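PDB 5YI6: CRISPR-associated endoribonuclease Cas6 1 from Methanocaldococcus jannaschii DSM 2661, which probably cleaves CRISPR transcripts as an RNA-binding endoribonuclease, processing them into the crRNAs used in adaptive antiviral defence. Local coordinates for residues K168-F173 and Y215-F220; Y82-N87 and G221-F226; I134-M139 and E160-N165; F54-L59 and F234-N239. One frame throughout, in Å; residues are numbered along the deposited sequence.

Contact 1: K168-F173 and Y215-F220; sequences KKYEAF and YDLIKF
Lys169 NZ is gripped by four oxygens: Asn165 OD1 one turn back in its own helix, Asn230 OD1, and the backbone O atoms of Gly225 and Gly227. Nearer the backbone, Lys169 CB lies 3.7 Å from Phe220 CE2, in the plane of that ring and at its edge. Tyr170, the next residue, comes over the face instead. Its ring directs an edge at Phe220, with centroids 5.4 Å apart and planes at 73°, so the pair is T-shaped. Tyr170 CB adds a CH-pi contact, 4.3 Å from the Phe220 centroid and over the face, while Tyr170 N comes within 3.3 Å of Phe220 CE2. Phe220 points toward helix 158-174, and with CG anti to the backbone N (chi1 178°) its ring lies against Tyr170 N and CA as well as the side chains. Phe173, one turn after Lys169, brings CB to 3.9 Å from Phe220 CE1, and Leu217 CD1 packs 4.1 Å from Tyr170 CD1. The short helical segments 168-173 and 215-220 cross at 86°. Their axes are 10.7 Å apart, a spacing that the Phe220 ring helps to fill. They belong to the two helices of the C-terminal ferredoxin-like (beta-alpha-beta-beta-alpha-beta) domain, where Leu166 also touches Leu217 and Phe220. No hydrogen bond crosses between the segments. Between them the contact is therefore aromatic and apolar, with ring carbons also against the Lys169-Tyr170 backbone, while the lysine ammonium group, whose charge the surrounding oxygens would be expected to stabilise, ties its helix to the loop that follows helix 215-224.

Contact 2: Y82-N87 and G221-F226; sequences YISSPN and GYECGF
Tyr222 approaches the strand only through its carbonyl, with O 4.0 Å from Ser84 OG; that oxygen takes a hydrogen bond from Arg6 NH2, and the phenol OH is bonded to Asn239 N. Glu223 carries most of the contact. Its backbone O accepts from Ser84 OG at 2.8 Å, the hydroxyl standing above the carbonyl plane with a C=O...O angle of 118°. Ser84 OG sits between its own backbone N and carbonyl carbon (chi1 63°), which directs it at this acceptor. The Glu223 chain bends at chi2, and OE1 comes back to 3.2 Å from Ser84 CB while forming a salt bridge with Arg6 NE. Cys224 meets Pro86: its CB is 3.8 Å from Pro86 CD, and its CA touches the same ring carbon. Gly225 then leaves the helix with positive phi (102°), its N still bonded to Gly221 O. On the strand side, Ser85 OG accepts from Asn87 N at 2.9 Å in an ST turn and also bonds Phe54 O. The contact thus fits the end of helix 215-224, from the C-terminal ferredoxin-like domain, against the end of strand 78-85 in the N-terminal sheet. One buried hydroxyl-to-carbonyl bond crosses between the segments, and Arg6, holding both Tyr222 O and Glu223 OE1, probably offsets the carboxylate charge buried beside them.

Contact 3: I134-M139 and E160-N165; sequences IYLKTM and ENLKNN
Leu136 makes the main apolar contact by laying its CD2 on the helix between Asn161 and Leu162, 3.6 Å from the backbone Leu162 N and 3.9 Å from Asn161 CB. Its other methyl, CD1, faces the same turn, near Asn161 O and Asn165 CB. With Leu136 CG anti to the backbone N (chi1 -165°), the branch reaches toward the helix and crosses Asn161 obliquely. Ile134 and Leu162 meet at about a right angle, Ile134 CG2 lying 3.9 Å from Leu162 CD1. Phe226 borders this apolar group at Ile134, and Phe184 touches Leu162. Farther along the helix, the side chain of Asn161 also touches Leu151, and that of Asn165 touches Glu228. In the C-terminal ferredoxin-like domain, strand 127-130 precedes helix 158-174, and the hairpin of strands 137-142 and 145-150 is inserted between them; residues 134-136 lead into that hairpin and 137-139 begin it, against the helix. Direct hydrogen bonds between the segments are absent, and water takes over at the more open end. Asn161 ND2 donates to two waters. The first, 2.6 Å from Asn161 ND2, donates to Lys137 O at 2.8 Å. The second lies 3.0 Å from Asn161 ND2 and reaches Thr138 OG1 only weakly, at 3.4 Å.

Contact 4: F54-L59 and F234-N239; sequences FFTFSL and FGMVVN
Ser58 and Met236 have the closest CA atoms across the contact, 5.8 Å apart, yet no backbone hydrogen bond joins the two segments. Strands 56-57 and 237-240 lie at the margins of different sheets, those of the N- and C-terminal ferredoxin-like domains of a Cas6 protein, and side chains of each segment reach the backbone of the other. Thr56 OG1 donates to Phe234 O at 3.0 Å, standing well above the carbonyl plane (64° out of it) with a C=O...O angle of 116°. Asn230 ND2 holds that same Phe234 O. The Thr56 methyl CG2 packs on Met236, 3.7 Å from its CG, and OG1 is 3.6 Å from Met236 CB. Ser132 OG bridges nearby, bonded to Phe57 O and to Met236 N. Gly235 turns the chain between Phe234 and Met236 with positive phi. On its other face the strand brings Phe57 within about 7 Å, side chain to side chain, of Tyr32, the probable proton acceptor. Met236 CG is anti to the backbone N (chi1 -169°) and the chain continues extended, carrying its sulphur to the Phe57-Ser58 peptide: Met236 SD lies 3.6 Å from Phe57 C and 3.4 Å from Ser58 N.

Contacts 2 and 4 are fully buried, with centres 6 Å apart, and both join the N-terminal sheet to the C-terminal domain; in each a side-chain hydroxyl donates to a backbone carbonyl. Contacts 1 and 3 lie farther out, 16 and 15 Å from the centre of the chain, are only partly buried and stay within the C-terminal domain. They share helix 158-174, but contact 1 is aromatic, whereas contact 3 pairs aliphatic methyls with bridging waters. Helix 215-224 serves contacts 1 and 2, which touch where Phe220 CE1 lies 3.7 Å from Pro86 CG. Contacts 2 and 4 also meet, Phe226 N lying 2.9 Å from Gly235 O, probably hydrogen-bonded.

Contact 1: K168-F173 and Y215-F220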
loop_
_atom_site.group_PDB
_atom_site.type_symbol
_atom_site.label_atom_id
_atom_site.label_comp_id
_atom_site.label_asym_id
_atom_site.label_seq_id
_atom_site.Cartn_x
_atom_site.Cartn_y
_atom_site.Cartn_z
ATOM N N LYS A 168 -2.979 14.763 9.256
ATOM C CA LYS A 168 -4.313 15.065 8.731
ATOM C C LYS A 168 -5.134 13.799 8.510
ATOM O O LYS A 168 -6.339 13.781 8.782
ATOM C CB LYS A 168 -4.185 15.848 7.431
ATOM C CG LYS A 168 -3.664 17.272 7.630
ATOM C CD LYS A 168 -3.494 17.976 6.287
ATOM C CE LYS A 168 -2.679 19.257 6.419
ATOM N NZ LYS A 168 -2.024 19.620 5.122
ATOM N N LYS A 169 -4.506 12.740 7.987
ATOM C CA LYS A 169 -5.198 11.464 7.801
ATOM C C LYS A 169 -5.630 10.880 9.124
ATOM O O LYS A 169 -6.720 10.312 9.228
ATOM C CB LYS A 169 -4.298 10.426 7.067
ATOM C CG LYS A 169 -4.135 10.652 5.605
ATOM C CD LYS A 169 -3.517 9.365 4.919
ATOM C CE LYS A 169 -2.315 8.826 5.716
ATOM N NZ LYS A 169 -1.276 8.249 4.757
ATOM N N TYR A 170 -4.772 10.995 10.154
ATOM C CA TYR A 170 -5.139 10.540 11.488
ATOM C C TYR A 170 -6.436 11.226 11.945
ATOM O O TYR A 170 -7.365 10.566 12.422
ATOM C CB TYR A 170 -4.006 10.831 12.482
ATOM C CG TYR A 170 -4.283 10.349 13.865
ATOM C CD1 TYR A 170 -3.746 9.152 14.323
ATOM C CD2 TYR A 170 -5.095 11.092 14.740
ATOM C CE1 TYR A 170 -4.000 8.699 15.594
ATOM C CE2 TYR A 170 -5.359 10.643 15.999
ATOM C CZ TYR A 170 -4.809 9.444 16.427
ATOM O OH TYR A 170 -5.073 8.978 17.692
ATOM N N GLU A 171 -6.491 12.553 11.816
ATOM C CA GLU A 171 -7.696 13.262 12.242
ATOM C C GLU A 171 -8.889 12.888 11.373
ATOM O O GLU A 171 -10.018 12.806 11.873
ATOM C CB GLU A 171 -7.481 14.787 12.224
ATOM C CG GLU A 171 -6.385 15.191 13.178
ATOM C CD GLU A 171 -6.303 16.691 13.420
ATOM O OE1 GLU A 171 -6.901 17.483 12.646
ATOM O OE2 GLU A 171 -5.611 17.054 14.391
ATOM N N ALA A 172 -8.668 12.674 10.072
ATOM C CA ALA A 172 -9.784 12.326 9.187
ATOM C C ALA A 172 -10.325 10.947 9.509
ATOM O O ALA A 172 -11.539 10.716 9.424
ATOM C CB ALA A 172 -9.367 12.390 7.713
ATOM N N PHE A 173 -9.452 10.010 9.893
ATOM C CA PHE A 173 -9.929 8.652 10.189
ATOM C C PHE A 173 -10.560 8.560 11.568
ATOM O O PHE A 173 -11.633 7.960 11.722
ATOM C CB PHE A 173 -8.801 7.623 10.116
ATOM C CG PHE A 173 -9.256 6.242 10.462
ATOM C CD1 PHE A 173 -10.033 5.529 9.555
ATOM C CD2 PHE A 173 -8.942 5.660 11.681
ATOM C CE1 PHE A 173 -10.489 4.228 9.858
ATOM C CE2 PHE A 173 -9.388 4.358 12.003
ATOM C CZ PHE A 173 -10.158 3.637 11.072
ATOM N N TYR A 215 4.449 6.398 19.407
ATOM C CA TYR A 215 4.147 5.084 18.861
ATOM C C TYR A 215 2.778 5.044 18.187
ATOM O O TYR A 215 2.648 4.497 17.088
ATOM C CB TYR A 215 4.227 4.047 19.977
ATOM C CG TYR A 215 3.791 2.664 19.560
ATOM C CD1 TYR A 215 4.659 1.806 18.879
ATOM C CD2 TYR A 215 2.526 2.196 19.871
ATOM C CE1 TYR A 215 4.252 0.516 18.532
ATOM C CE2 TYR A 215 2.110 0.925 19.495
ATOM C CZ TYR A 215 2.982 0.097 18.831
ATOM O OH TYR A 215 2.563 -1.175 18.478
ATOM N N ASP A 216 1.741 5.627 18.808
ATOM C CA ASP A 216 0.397 5.497 18.233
ATOM C C ASP A 216 0.288 6.179 16.865
ATOM O O ASP A 216 -0.436 5.692 15.979
ATOM C CB ASP A 216 -0.644 6.062 19.209
ATOM C CG ASP A 216 -0.906 5.138 20.371
ATOM O OD1 ASP A 216 -0.453 3.977 20.329
ATOM O OD2 ASP A 216 -1.524 5.588 21.352
ATOM N N LEU A 217 1.016 7.276 16.655
ATOM C CA LEU A 217 0.985 7.925 15.349
ATOM C C LEU A 217 1.774 7.117 14.315
ATOM O O LEU A 217 1.353 6.988 13.159
ATOM C CB LEU A 217 1.525 9.347 15.455
ATOM C CG LEU A 217 1.550 10.188 14.172
ATOM C CD1 LEU A 217 0.175 10.231 13.498
ATOM C CD2 LEU A 217 2.033 11.610 14.479
ATOM N N ILE A 218 2.957 6.631 14.692
ATOM C CA ILE A 218 3.718 5.785 13.761
ATOM C C ILE A 218 2.915 4.545 13.388
ATOM O O ILE A 218 2.891 4.130 12.220
ATOM C CB ILE A 218 5.086 5.423 14.381
ATOM C CG1 ILE A 218 5.913 6.709 14.580
ATOM C CG2 ILE A 218 5.834 4.417 13.484
ATOM C CD1 ILE A 218 7.184 6.487 15.444
ATOM N N LYS A 219 2.232 3.945 14.372
ATOM C CA LYS A 219 1.409 2.760 14.163
ATOM C C LYS A 219 0.274 3.047 13.189
ATOM O O LYS A 219 -0.089 2.190 12.372
ATOM C CB LYS A 219 0.850 2.299 15.511
ATOM C CG LYS A 219 -0.209 1.245 15.441
ATOM C CD LYS A 219 -0.676 0.812 16.831
ATOM C CE LYS A 219 -1.726 -0.286 16.723
ATOM N NZ LYS A 219 -2.966 0.144 16.015
ATOM N N PHE A 220 -0.305 4.253 13.267
ATOM C CA PHE A 220 -1.297 4.628 12.264
ATOM C C PHE A 220 -0.688 4.688 10.863
ATOM O O PHE A 220 -1.289 4.200 9.909
ATOM C CB PHE A 220 -1.936 5.975 12.628
ATOM C CG PHE A 220 -2.925 6.462 11.626
ATOM C CD1 PHE A 220 -4.198 5.906 11.562
ATOM C CD2 PHE A 220 -2.579 7.525 10.749
ATOM C CE1 PHE A 220 -5.148 6.375 10.608
ATOM C CE2 PHE A 220 -3.513 8.003 9.783
ATOM C CZ PHE A 220 -4.803 7.437 9.737
#

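Contact 2: Y82-N87 and G221-F226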
loop_
_atom_site.group_PDB
_atom_site.type_symbol
_atom_site.label_atom_id
_atom_site.label_comp_id
_atom_site.label_asym_id
_atom_site.label_seq_id
_atom_site.Cartn_x
_atom_site.Cartn_y
_atom_site.Cartn_z
ATOM N N TYR A 82 0.288 -7.947 0.778
ATOM C CA TYR A 82 0.016 -7.451 2.130
ATOM C C TYR A 82 -1.041 -6.361 2.026
ATOM O O TYR A 82 -0.954 -5.510 1.139
ATOM C CB TYR A 82 1.281 -6.872 2.778
ATOM C CG TYR A 82 2.317 -7.951 2.893
ATOM C CD1 TYR A 82 2.395 -8.726 4.036
ATOM C CD2 TYR A 82 3.120 -8.299 1.790
ATOM C CE1 TYR A 82 3.310 -9.795 4.129
ATOM C CE2 TYR A 82 4.034 -9.363 1.872
ATOM C CZ TYR A 82 4.114 -10.108 3.049
ATOM O OH TYR A 82 5.001 -11.176 3.139
ATOM N N ILE A 83 -2.034 -6.390 2.941
ATOM C CA ILE A 83 -3.128 -5.421 2.950
ATOM C C ILE A 83 -3.352 -5.028 4.402
ATOM O O ILE A 83 -3.332 -5.890 5.286
ATOM C CB ILE A 83 -4.451 -5.990 2.387
ATOM C CG1 ILE A 83 -4.231 -6.767 1.076
ATOM C CG2 ILE A 83 -5.474 -4.843 2.200
ATOM C CD1 ILE A 83 -5.541 -7.410 0.442
ATOM N N SER A 84 -3.543 -3.737 4.655
ATOM C CA SER A 84 -3.694 -3.326 6.055
ATOM C C SER A 84 -4.599 -2.106 6.157
ATOM O O SER A 84 -4.716 -1.305 5.221
ATOM C CB SER A 84 -2.354 -3.011 6.722
ATOM O OG SER A 84 -1.718 -1.904 6.082
ATOM N N SER A 85 -5.184 -1.943 7.346
ATOM C CA SER A 85 -6.014 -0.769 7.599
ATOM C C SER A 85 -6.058 -0.512 9.101
ATOM O O SER A 85 -6.035 -1.470 9.890
ATOM C CB SER A 85 -7.441 -0.979 7.064
ATOM O OG SER A 85 -8.270 0.148 7.373
ATOM N N PRO A 86 -6.183 0.754 9.533
ATOM C CA PRO A 86 -6.536 0.984 10.943
ATOM C C PRO A 86 -7.960 0.535 11.252
ATOM O O PRO A 86 -8.336 0.507 12.424
ATOM C CB PRO A 86 -6.344 2.508 11.121
ATOM C CG PRO A 86 -6.527 3.100 9.706
ATOM C CD PRO A 86 -5.926 2.015 8.795
ATOM N N ASN A 87 -8.756 0.158 10.238
ATOM C CA ASN A 87 -10.123 -0.337 10.426
ATOM C C ASN A 87 -10.136 -1.857 10.270
ATOM O O ASN A 87 -10.099 -2.381 9.145
ATOM C CB ASN A 87 -11.076 0.312 9.419
ATOM C CG ASN A 87 -12.529 -0.056 9.691
ATOM O OD1 ASN A 87 -12.836 -1.202 10.025
ATOM N ND2 ASN A 87 -13.416 0.914 9.575
ATOM N N GLY A 221 0.499 5.280 10.710
ATOM C CA GLY A 221 1.143 5.234 9.391
ATOM C C GLY A 221 1.471 3.806 8.955
ATOM O O GLY A 221 1.366 3.454 7.777
ATOM N N TYR A 222 1.835 2.962 9.910
ATOM C CA TYR A 222 2.156 1.572 9.606
ATOM C C TYR A 222 0.949 0.836 9.031
ATOM O O TYR A 222 1.088 0.029 8.110
ATOM C CB TYR A 222 2.664 0.890 10.876
ATOM C CG TYR A 222 3.387 -0.407 10.587
ATOM C CD1 TYR A 222 4.722 -0.391 10.181
ATOM C CD2 TYR A 222 2.736 -1.622 10.720
ATOM C CE1 TYR A 222 5.412 -1.615 9.907
ATOM C CE2 TYR A 222 3.399 -2.852 10.471
ATOM C CZ TYR A 222 4.736 -2.815 10.040
ATOM O OH TYR A 222 5.417 -3.988 9.789
ATOM N N GLU A 223 -0.248 1.082 9.565
ATOM C CA GLU A 223 -1.391 0.319 9.041
ATOM C C GLU A 223 -2.207 1.067 7.977
ATOM O O GLU A 223 -2.867 0.432 7.158
ATOM C CB GLU A 223 -2.255 -0.201 10.186
ATOM C CG GLU A 223 -1.439 -1.190 11.134
ATOM C CD GLU A 223 -0.776 -2.495 10.470
ATOM O OE1 GLU A 223 -0.431 -2.550 9.266
ATOM O OE2 GLU A 223 -0.566 -3.498 11.197
ATOM N N CYS A 224 -2.158 2.382 7.940
ATOM C CA CYS A 224 -2.885 3.142 6.922
ATOM C C CYS A 224 -2.043 3.397 5.676
ATOM O O CYS A 224 -2.596 3.573 4.581
ATOM C CB CYS A 224 -3.322 4.500 7.491
ATOM S SG CYS A 224 -4.496 5.419 6.390
ATOM N N GLY A 225 -0.733 3.416 5.830
ATOM C CA GLY A 225 0.194 3.807 4.789
ATOM C C GLY A 225 0.702 5.223 5.029
ATOM O O GLY A 225 0.057 6.037 5.698
ATOM N N PHE A 226 1.886 5.506 4.503
ATOM C CA PHE A 226 2.476 6.833 4.484
ATOM C C PHE A 226 2.150 7.509 3.155
ATOM O O PHE A 226 1.918 6.851 2.138
ATOM C CB PHE A 226 4.010 6.755 4.705
ATOM C CG PHE A 226 4.391 6.432 6.129
ATOM C CD1 PHE A 226 4.685 7.471 7.025
ATOM C CD2 PHE A 226 4.396 5.119 6.593
ATOM C CE1 PHE A 226 5.016 7.210 8.335
ATOM C CE2 PHE A 226 4.714 4.821 7.910
ATOM C CZ PHE A 226 5.019 5.863 8.805
#

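Contact 3: I134-M139 and E160-N165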
loop_
_atom_site.group_PDB
_atom_site.type_symbol
_atom_site.label_atom_id
_atom_site.label_comp_id
_atom_site.label_asym_id
_atom_site.label_seq_id
_atom_site.Cartn_x
_atom_site.Cartn_y
_atom_site.Cartn_z
ATOM N N ILE A 134 6.048 5.377 -1.768
ATOM C CA ILE A 134 5.317 6.506 -1.181
ATOM C C ILE A 134 5.100 7.562 -2.243
ATOM O O ILE A 134 6.034 7.948 -2.959
ATOM C CB ILE A 134 6.067 7.070 0.038
ATOM C CG1 ILE A 134 5.949 6.069 1.194
ATOM C CG2 ILE A 134 5.548 8.505 0.459
ATOM C CD1 ILE A 134 6.972 6.290 2.306
ATOM N N TYR A 135 3.859 8.012 -2.344
ATOM C CA TYR A 135 3.454 9.062 -3.255
ATOM C C TYR A 135 3.141 10.300 -2.436
ATOM O O TYR A 135 2.419 10.223 -1.439
ATOM C CB TYR A 135 2.230 8.609 -4.050
ATOM C CG TYR A 135 1.653 9.643 -4.983
ATOM C CD1 TYR A 135 2.389 10.141 -6.044
ATOM C CD2 TYR A 135 0.345 10.080 -4.838
ATOM C CE1 TYR A 135 1.829 11.099 -6.944
ATOM C CE2 TYR A 135 -0.206 11.022 -5.716
ATOM C CZ TYR A 135 0.542 11.510 -6.769
ATOM O OH TYR A 135 0.006 12.422 -7.644
ATOM N N LEU A 136 3.676 11.448 -2.862
ATOM C CA LEU A 136 3.441 12.671 -2.108
ATOM C C LEU A 136 3.515 13.822 -3.103
ATOM O O LEU A 136 4.513 13.934 -3.802
ATOM C CB LEU A 136 4.489 12.821 -1.013
ATOM C CG LEU A 136 4.172 13.850 0.060
ATOM C CD1 LEU A 136 2.960 13.447 0.926
ATOM C CD2 LEU A 136 5.442 14.083 0.891
ATOM N N LYS A 137 2.462 14.612 -3.214
ATOM C CA LYS A 137 2.444 15.598 -4.293
ATOM C C LYS A 137 2.070 16.968 -3.747
ATOM O O LYS A 137 1.503 17.104 -2.661
ATOM C CB LYS A 137 1.476 15.163 -5.407
ATOM C CG LYS A 137 0.045 15.120 -4.887
ATOM C CD LYS A 137 -0.983 14.894 -5.951
ATOM C CE LYS A 137 -2.360 15.003 -5.332
ATOM N NZ LYS A 137 -2.425 16.215 -4.473
ATOM N N THR A 138 2.390 17.996 -4.537
ATOM C CA THR A 138 1.953 19.351 -4.212
ATOM C C THR A 138 1.691 20.065 -5.530
ATOM O O THR A 138 2.258 19.706 -6.558
ATOM C CB THR A 138 2.990 20.084 -3.317
ATOM O OG1 THR A 138 2.475 21.349 -2.890
ATOM C CG2 THR A 138 4.308 20.298 -4.022
ATOM N N MET A 139 0.797 21.044 -5.521
ATOM C CA MET A 139 0.443 21.719 -6.768
ATOM C C MET A 139 1.324 22.959 -6.927
ATOM O O MET A 139 1.627 23.640 -5.949
ATOM C CB MET A 139 -1.046 22.090 -6.773
ATOM C CG MET A 139 -1.976 20.918 -6.457
ATOM S SD MET A 139 -1.769 19.601 -7.683
ATOM C CE MET A 139 -2.409 20.497 -9.129
ATOM N N GLU A 160 8.182 17.747 5.977
ATOM C CA GLU A 160 6.998 18.200 6.688
ATOM C C GLU A 160 5.727 17.788 5.969
ATOM O O GLU A 160 4.704 17.565 6.618
ATOM C CB GLU A 160 7.040 19.723 6.890
ATOM C CG GLU A 160 8.071 20.134 7.969
ATOM C CD GLU A 160 7.805 19.488 9.338
ATOM O OE1 GLU A 160 6.628 19.401 9.757
ATOM O OE2 GLU A 160 8.776 19.071 10.007
ATOM N N ASN A 161 5.753 17.702 4.644
ATOM C CA ASN A 161 4.539 17.298 3.944
ATOM C C ASN A 161 4.172 15.847 4.247
ATOM O O ASN A 161 2.988 15.526 4.386
ATOM C CB ASN A 161 4.675 17.532 2.449
ATOM C CG ASN A 161 4.383 18.983 2.089
ATOM O OD1 ASN A 161 4.719 19.885 2.857
ATOM N ND2 ASN A 161 3.758 19.212 0.953
ATOM N N LEU A 162 5.175 14.969 4.382
ATOM C CA LEU A 162 4.897 13.580 4.785
ATOM C C LEU A 162 4.299 13.533 6.198
ATOM O O LEU A 162 3.311 12.819 6.457
ATOM C CB LEU A 162 6.187 12.744 4.706
ATOM C CG LEU A 162 5.933 11.220 4.864
ATOM C CD1 LEU A 162 5.180 10.718 3.603
ATOM C CD2 LEU A 162 7.227 10.446 5.056
ATOM N N LYS A 163 4.892 14.295 7.134
ATOM C CA LYS A 163 4.351 14.328 8.497
ATOM C C LYS A 163 2.925 14.887 8.526
ATOM O O LYS A 163 2.041 14.338 9.187
ATOM C CB LYS A 163 5.263 15.159 9.401
ATOM C CG LYS A 163 6.628 14.465 9.681
ATOM C CD LYS A 163 7.557 15.368 10.471
ATOM C CE LYS A 163 6.867 15.919 11.697
ATOM N NZ LYS A 163 7.850 16.653 12.524
ATOM N N ASN A 164 2.700 16.004 7.846
ATOM C CA ASN A 164 1.398 16.649 7.910
ATOM C C ASN A 164 0.342 15.825 7.206
ATOM O O ASN A 164 -0.814 15.796 7.645
ATOM C CB ASN A 164 1.470 18.050 7.328
ATOM C CG ASN A 164 2.221 18.992 8.242
ATOM O OD1 ASN A 164 2.175 18.820 9.464
ATOM N ND2 ASN A 164 2.892 19.994 7.674
ATOM N N ASN A 165 0.713 15.131 6.137
ATOM C CA ASN A 165 -0.231 14.206 5.545
ATOM C C ASN A 165 -0.676 13.171 6.577
ATOM O O ASN A 165 -1.878 12.897 6.715
ATOM C CB ASN A 165 0.400 13.506 4.335
ATOM C CG ASN A 165 -0.424 12.313 3.889
ATOM O OD1 ASN A 165 -0.279 11.204 4.422
ATOM N ND2 ASN A 165 -1.317 12.547 2.949
HETATM O O HOH W 1 2.441 17.162 -0.022
HETATM O O HOH W 2 3.354 22.080 0.345
#

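Contact 4: F54-L59 and F234-N239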
loop_
_atom_site.group_PDB
_atom_site.type_symbol
_atom_site.label_atom_id
_atom_site.label_comp_id
_atom_site.label_asym_id
_atom_site.label_seq_id
_atom_site.Cartn_x
_atom_site.Cartn_y
_atom_site.Cartn_z
ATOM N N PHE A 54 -8.993 4.606 3.912
ATOM C CA PHE A 54 -7.961 4.476 4.949
ATOM C C PHE A 54 -7.455 3.043 5.033
ATOM O O PHE A 54 -7.637 2.359 6.030
ATOM C CB PHE A 54 -8.506 4.956 6.293
ATOM C CG PHE A 54 -8.876 6.412 6.255
ATOM C CD1 PHE A 54 -7.882 7.385 6.242
ATOM C CD2 PHE A 54 -10.222 6.799 6.199
ATOM C CE1 PHE A 54 -8.215 8.760 6.171
ATOM C CE2 PHE A 54 -10.557 8.165 6.153
ATOM C CZ PHE A 54 -9.565 9.136 6.142
ATOM N N PHE A 55 -6.832 2.599 3.936
ATOM C CA PHE A 55 -6.176 1.294 3.899
ATOM C C PHE A 55 -5.087 1.372 2.846
ATOM O O PHE A 55 -5.053 2.304 2.032
ATOM C CB PHE A 55 -7.146 0.137 3.603
ATOM C CG PHE A 55 -7.681 0.089 2.184
ATOM C CD1 PHE A 55 -7.094 -0.758 1.217
ATOM C CD2 PHE A 55 -8.748 0.887 1.804
ATOM C CE1 PHE A 55 -7.585 -0.796 -0.108
ATOM C CE2 PHE A 55 -9.258 0.858 0.489
ATOM C CZ PHE A 55 -8.668 0.007 -0.475
ATOM N N THR A 56 -4.185 0.397 2.869
ATOM C CA THR A 56 -3.134 0.350 1.851
ATOM C C THR A 56 -2.846 -1.105 1.488
ATOM O O THR A 56 -3.332 -2.026 2.135
ATOM C CB THR A 56 -1.843 1.064 2.314
ATOM O OG1 THR A 56 -0.897 1.101 1.223
ATOM C CG2 THR A 56 -1.200 0.348 3.577
ATOM N N PHE A 57 -2.065 -1.313 0.413
ATOM C CA PHE A 57 -1.605 -2.645 0.117
ATOM C C PHE A 57 -0.264 -2.535 -0.599
ATOM O O PHE A 57 0.123 -1.465 -1.106
ATOM C CB PHE A 57 -2.637 -3.471 -0.685
ATOM C CG PHE A 57 -3.187 -2.774 -1.920
ATOM C CD1 PHE A 57 -2.609 -2.997 -3.183
ATOM C CD2 PHE A 57 -4.330 -1.958 -1.822
ATOM C CE1 PHE A 57 -3.143 -2.371 -4.330
ATOM C CE2 PHE A 57 -4.857 -1.309 -2.954
ATOM C CZ PHE A 57 -4.273 -1.535 -4.216
ATOM N N SER A 58 0.443 -3.652 -0.614
ATOM C CA SER A 58 1.812 -3.692 -1.121
ATOM C C SER A 58 1.808 -4.013 -2.621
ATOM O O SER A 58 0.775 -4.298 -3.223
ATOM C CB SER A 58 2.609 -4.771 -0.358
ATOM O OG SER A 58 2.162 -6.070 -0.744
ATOM N N LEU A 59 3.005 -3.965 -3.225
ATOM C CA LEU A 59 3.228 -4.667 -4.476
ATOM C C LEU A 59 3.146 -6.174 -4.220
ATOM O O LEU A 59 3.295 -6.632 -3.084
ATOM C CB LEU A 59 4.605 -4.342 -5.038
ATOM C CG LEU A 59 5.001 -2.865 -5.127
ATOM C CD1 LEU A 59 6.458 -2.739 -5.607
ATOM C CD2 LEU A 59 4.076 -2.221 -6.053
ATOM N N PHE A 234 -0.458 2.507 -2.412
ATOM C CA PHE A 234 0.775 3.261 -2.243
ATOM C C PHE A 234 1.102 3.468 -0.779
ATOM O O PHE A 234 0.208 3.616 0.068
ATOM C CB PHE A 234 0.717 4.664 -2.966
ATOM C CG PHE A 234 0.738 4.540 -4.464
ATOM C CD1 PHE A 234 1.926 4.684 -5.160
ATOM C CD2 PHE A 234 -0.424 4.227 -5.168
ATOM C CE1 PHE A 234 1.965 4.532 -6.582
ATOM C CE2 PHE A 234 -0.398 4.058 -6.547
ATOM C CZ PHE A 234 0.811 4.224 -7.264
ATOM N N GLY A 235 2.403 3.462 -0.486
ATOM C CA GLY A 235 2.879 3.952 0.806
ATOM C C GLY A 235 2.901 2.923 1.919
ATOM O O GLY A 235 3.064 3.307 3.079
ATOM N N MET A 236 2.743 1.627 1.607
ATOM C CA MET A 236 2.770 0.596 2.645
ATOM C C MET A 236 4.215 0.282 3.048
ATOM O O MET A 236 5.098 0.153 2.199
ATOM C CB MET A 236 2.080 -0.700 2.152
ATOM C CG MET A 236 1.866 -1.678 3.306
ATOM S SD MET A 236 0.839 -3.053 2.752
ATOM C CE MET A 236 0.384 -3.764 4.338
ATOM N N VAL A 237 4.463 0.181 4.359
ATOM C CA VAL A 237 5.802 -0.093 4.855
ATOM C C VAL A 237 5.784 -1.376 5.686
ATOM O O VAL A 237 4.739 -1.878 6.088
ATOM C CB VAL A 237 6.387 1.072 5.687
ATOM C CG1 VAL A 237 6.492 2.340 4.838
ATOM C CG2 VAL A 237 5.559 1.305 6.993
ATOM N N VAL A 238 6.982 -1.873 5.981
ATOM C CA VAL A 238 7.122 -3.049 6.835
ATOM C C VAL A 238 8.307 -2.786 7.747
ATOM O O VAL A 238 9.232 -2.039 7.401
ATOM C CB VAL A 238 7.317 -4.358 6.013
ATOM C CG1 VAL A 238 8.666 -4.370 5.300
ATOM C CG2 VAL A 238 7.194 -5.587 6.913
ATOM N N ASN A 239 8.255 -3.368 8.943
ATOM C CA ASN A 239 9.380 -3.200 9.849
ATOM C C ASN A 239 10.557 -4.047 9.357
ATOM O O ASN A 239 10.381 -5.101 8.736
ATOM C CB ASN A 239 8.994 -3.561 11.274
ATOM C CG ASN A 239 8.763 -5.021 11.447
ATOM O OD1 ASN A 239 8.117 -5.664 10.608
ATOM N ND2 ASN A 239 9.264 -5.570 12.554
#